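Local atomic coordinates of oxalate--CoA ligase (Arabidopsis thaliana, PDB entry 5IE3), a protein that belongs to the ANL superfamily of AMP-binding enzymes, holding adenosine monophosphate and oxalic acid in one site. Residues 286-291 and 309-314. Numbering follows the deposited sequence.
Sequences RSCSAS and LEAYAM. With AMP (adenosine monophosphate), chain C; OXD (oxalic acid), chain D.
Arg-286 and Ser-287 pair in parallel with Leu-309 and Glu-310, CA atoms 4.7 to 4.9 Å apart, and two backbone hydrogen bonds join the strands: Ser-287 N to Leu-309 O at 3.1 Å, and Ala-311 N to Ser-287 O at 2.8 Å. Helix 294-304 links the two strands, making this a beta-alpha-beta unit of the AMP-binding domain. Residues 289-291 form a loop, and the nucleotide's adenine lies between it and the second strand. Arg-286 runs out straight from CG to NE, CG anti to the backbone N (chi1 -177°), which carries its guanidinium alongside Ala-311; NH2 lies 3.5 Å from Ala-311 CB, and Cys-288 CB sits over one face near the rim. Tyr-198, Thr-258 and His-319 hydrogen-bond NE and NH1, fixing the rotation of this buried group. Cys-288 SG reaches Ala-313 CB at 3.3 Å, a tight approach beside the oxalic acid. That ligand accepts a hydrogen bond at O6 from Ser-289 OG, which also bonds His-216. On the other side of the sheet from Arg-286, the extended Glu-310 chain ends beside the adenine amino group: AMP N6 donates to both Glu-310 OE2 and Ala-311 O, the latter at 2.7 Å, so side chain and backbone of one strand both accept from the amino group, consistent with recognition of adenine. Leu-292 N also bonds OE2. Tyr-312 presents its ring edge to the ribose and bonds Asp-394 through OH. One water bridges the two segments, accepting from Ser-287 OG and donating to Ala-290 O and to Glu-310 OE2, the last at 2.9 Å.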
loop_
_atom_site.group_PDB
_atom_site.type_symbol
_atom_site.label_atom_id
_atom_site.label_comp_id
_atom_site.label_asym_id
_atom_site.label_seq_id
_atom_site.Cartn_x
_atom_site.Cartn_y
_atom_site.Cartn_z
ATOM N N ARG A 286 0.294 2.113 12.266
ATOM C CA ARG A 286 0.821 1.041 11.422
ATOM C C ARG A 286 1.792 1.546 10.356
ATOM O O ARG A 286 1.599 2.626 9.785
ATOM C CB ARG A 286 -0.341 0.282 10.761
ATOM C CG ARG A 286 0.105 -0.923 9.887
ATOM C CD ARG A 286 -1.160 -1.589 9.323
ATOM N NE ARG A 286 -0.899 -2.777 8.481
ATOM C CZ ARG A 286 -0.870 -2.782 7.145
ATOM N NH1 ARG A 286 -1.049 -1.651 6.412
ATOM N NH2 ARG A 286 -0.676 -3.942 6.518
ATOM N N SER A 287 2.844 0.771 10.093
ATOM C CA SER A 287 3.761 1.093 8.981
ATOM C C SER A 287 3.859 -0.127 8.054
ATOM O O SER A 287 3.809 -1.249 8.538
ATOM C CB SER A 287 5.161 1.480 9.494
ATOM O OG SER A 287 6.021 1.842 8.412
ATOM N N CYS A 288 3.988 0.095 6.747
ATOM C CA CYS A 288 4.120 -1.000 5.767
ATOM C C CYS A 288 4.688 -0.432 4.467
ATOM O O CYS A 288 4.761 0.823 4.302
ATOM C CB CYS A 288 2.741 -1.677 5.505
ATOM S SG CYS A 288 2.817 -3.302 4.660
ATOM N N SER A 289 5.082 -1.344 3.570
ATOM C CA SER A 289 5.489 -1.104 2.146
ATOM C C SER A 289 6.993 -0.858 1.896
ATOM O O SER A 289 7.465 -1.033 0.773
ATOM C CB SER A 289 4.728 0.074 1.501
ATOM O OG SER A 289 3.310 -0.093 1.577
ATOM N N ALA A 290 7.713 -0.402 2.916
ATOM C CA ALA A 290 9.172 -0.201 2.843
ATOM C C ALA A 290 9.676 -0.301 4.266
ATOM O O ALA A 290 8.898 -0.136 5.210
ATOM C CB ALA A 290 9.544 1.176 2.200
ATOM N N SER A 291 10.967 -0.564 4.441
ATOM C CA SER A 291 11.464 -0.808 5.782
ATOM C C SER A 291 11.276 0.377 6.723
ATOM O O SER A 291 11.623 1.509 6.363
ATOM C CB SER A 291 12.928 -1.193 5.702
ATOM O OG SER A 291 13.385 -1.555 6.977
ATOM N N LEU A 309 3.177 -0.653 14.885
ATOM C CA LEU A 309 3.190 -2.041 14.393
ATOM C C LEU A 309 3.529 -2.061 12.925
ATOM O O LEU A 309 2.752 -1.546 12.082
ATOM C CB LEU A 309 1.817 -2.713 14.608
ATOM C CG LEU A 309 1.192 -2.463 15.994
ATOM C CD1 LEU A 309 -0.152 -3.117 16.087
ATOM C CD2 LEU A 309 2.147 -2.986 17.154
ATOM N N GLU A 310 4.661 -2.700 12.617
ATOM C CA GLU A 310 5.118 -2.801 11.235
ATOM C C GLU A 310 4.591 -4.079 10.566
ATOM O O GLU A 310 4.580 -5.155 11.175
ATOM C CB GLU A 310 6.647 -2.790 11.168
ATOM C CG GLU A 310 7.116 -2.653 9.727
ATOM C CD GLU A 310 8.619 -2.556 9.559
ATOM O OE1 GLU A 310 9.365 -2.801 10.537
ATOM O OE2 GLU A 310 9.036 -2.250 8.414
ATOM N N ALA A 311 4.157 -3.934 9.321
ATOM C CA ALA A 311 3.706 -5.051 8.506
ATOM C C ALA A 311 4.508 -5.125 7.202
ATOM O O ALA A 311 5.211 -4.180 6.824
ATOM C CB ALA A 311 2.178 -4.936 8.198
ATOM N N TYR A 312 4.384 -6.268 6.538
ATOM C CA TYR A 312 5.031 -6.579 5.260
ATOM C C TYR A 312 3.917 -7.011 4.278
ATOM O O TYR A 312 3.042 -7.815 4.639
ATOM C CB TYR A 312 6.069 -7.679 5.487
ATOM C CG TYR A 312 6.591 -8.440 4.295
ATOM C CD1 TYR A 312 7.215 -7.785 3.215
ATOM C CD2 TYR A 312 6.556 -9.838 4.298
ATOM C CE1 TYR A 312 7.751 -8.545 2.134
ATOM C CE2 TYR A 312 7.086 -10.579 3.259
ATOM C CZ TYR A 312 7.684 -9.939 2.189
ATOM O OH TYR A 312 8.191 -10.729 1.174
ATOM N N ALA A 313 3.958 -6.457 3.062
ATOM C CA ALA A 313 2.854 -6.590 2.115
ATOM C C ALA A 313 3.324 -6.414 0.662
ATOM O O ALA A 313 4.389 -5.824 0.396
ATOM C CB ALA A 313 1.742 -5.563 2.445
ATOM N N MET A 314 2.533 -6.929 -0.282
ATOM C CA MET A 314 2.844 -6.705 -1.687
ATOM C C MET A 314 1.586 -6.900 -2.521
ATOM O O MET A 314 0.594 -7.522 -2.085
ATOM C CB MET A 314 3.978 -7.649 -2.179
ATOM C CG MET A 314 3.573 -9.122 -2.341
ATOM S SD MET A 314 5.068 -10.181 -2.444
ATOM C CE MET A 314 5.949 -9.520 -3.873
HETATM P P AMP C . 4.874 -3.474 -4.388
HETATM O O1P AMP C . 4.080 -4.768 -4.389
HETATM O O2P AMP C . 5.620 -3.192 -5.669
HETATM O O3P AMP C . 4.141 -2.271 -3.850
HETATM O "O5'" AMP C . 6.102 -3.709 -3.384
HETATM C "C5'" AMP C . 6.202 -4.875 -2.571
HETATM C "C4'" AMP C . 7.595 -4.983 -1.973
HETATM O "O4'" AMP C . 7.786 -3.957 -0.963
HETATM C "C3'" AMP C . 7.889 -6.255 -1.215
HETATM O "O3'" AMP C . 8.133 -7.357 -2.074
HETATM C "C2'" AMP C . 9.082 -5.852 -0.361
HETATM O "O2'" AMP C . 10.263 -5.867 -1.157
HETATM C "C1'" AMP C . 8.741 -4.395 -0.031
HETATM N N9 AMP C . 8.154 -4.247 1.310
HETATM C C8 AMP C . 6.855 -4.269 1.641
HETATM N N7 AMP C . 6.684 -4.084 2.982
HETATM C C5 AMP C . 7.937 -3.919 3.503
HETATM C C6 AMP C . 8.524 -3.680 4.842
HETATM N N6 AMP C . 7.710 -3.545 5.915
HETATM N N1 AMP C . 9.876 -3.596 4.935
HETATM C C2 AMP C . 10.678 -3.705 3.856
HETATM N N3 AMP C . 10.212 -3.933 2.616
HETATM C C4 AMP C . 8.886 -4.037 2.398
HETATM C C1 OXD D . 2.917 -2.709 -1.079
HETATM C C2 OXD D . 2.015 -2.948 0.059
HETATM O O3 OXD D . 2.515 -3.165 -2.200
HETATM O O4 OXD D . 1.174 -3.852 -0.192
HETATM O O5 OXD D . 3.989 -2.102 -0.855
HETATM O O6 OXD D . 2.107 -2.287 1.147
HETATM O O HOH W 1 7.123 -0.381 7.317
#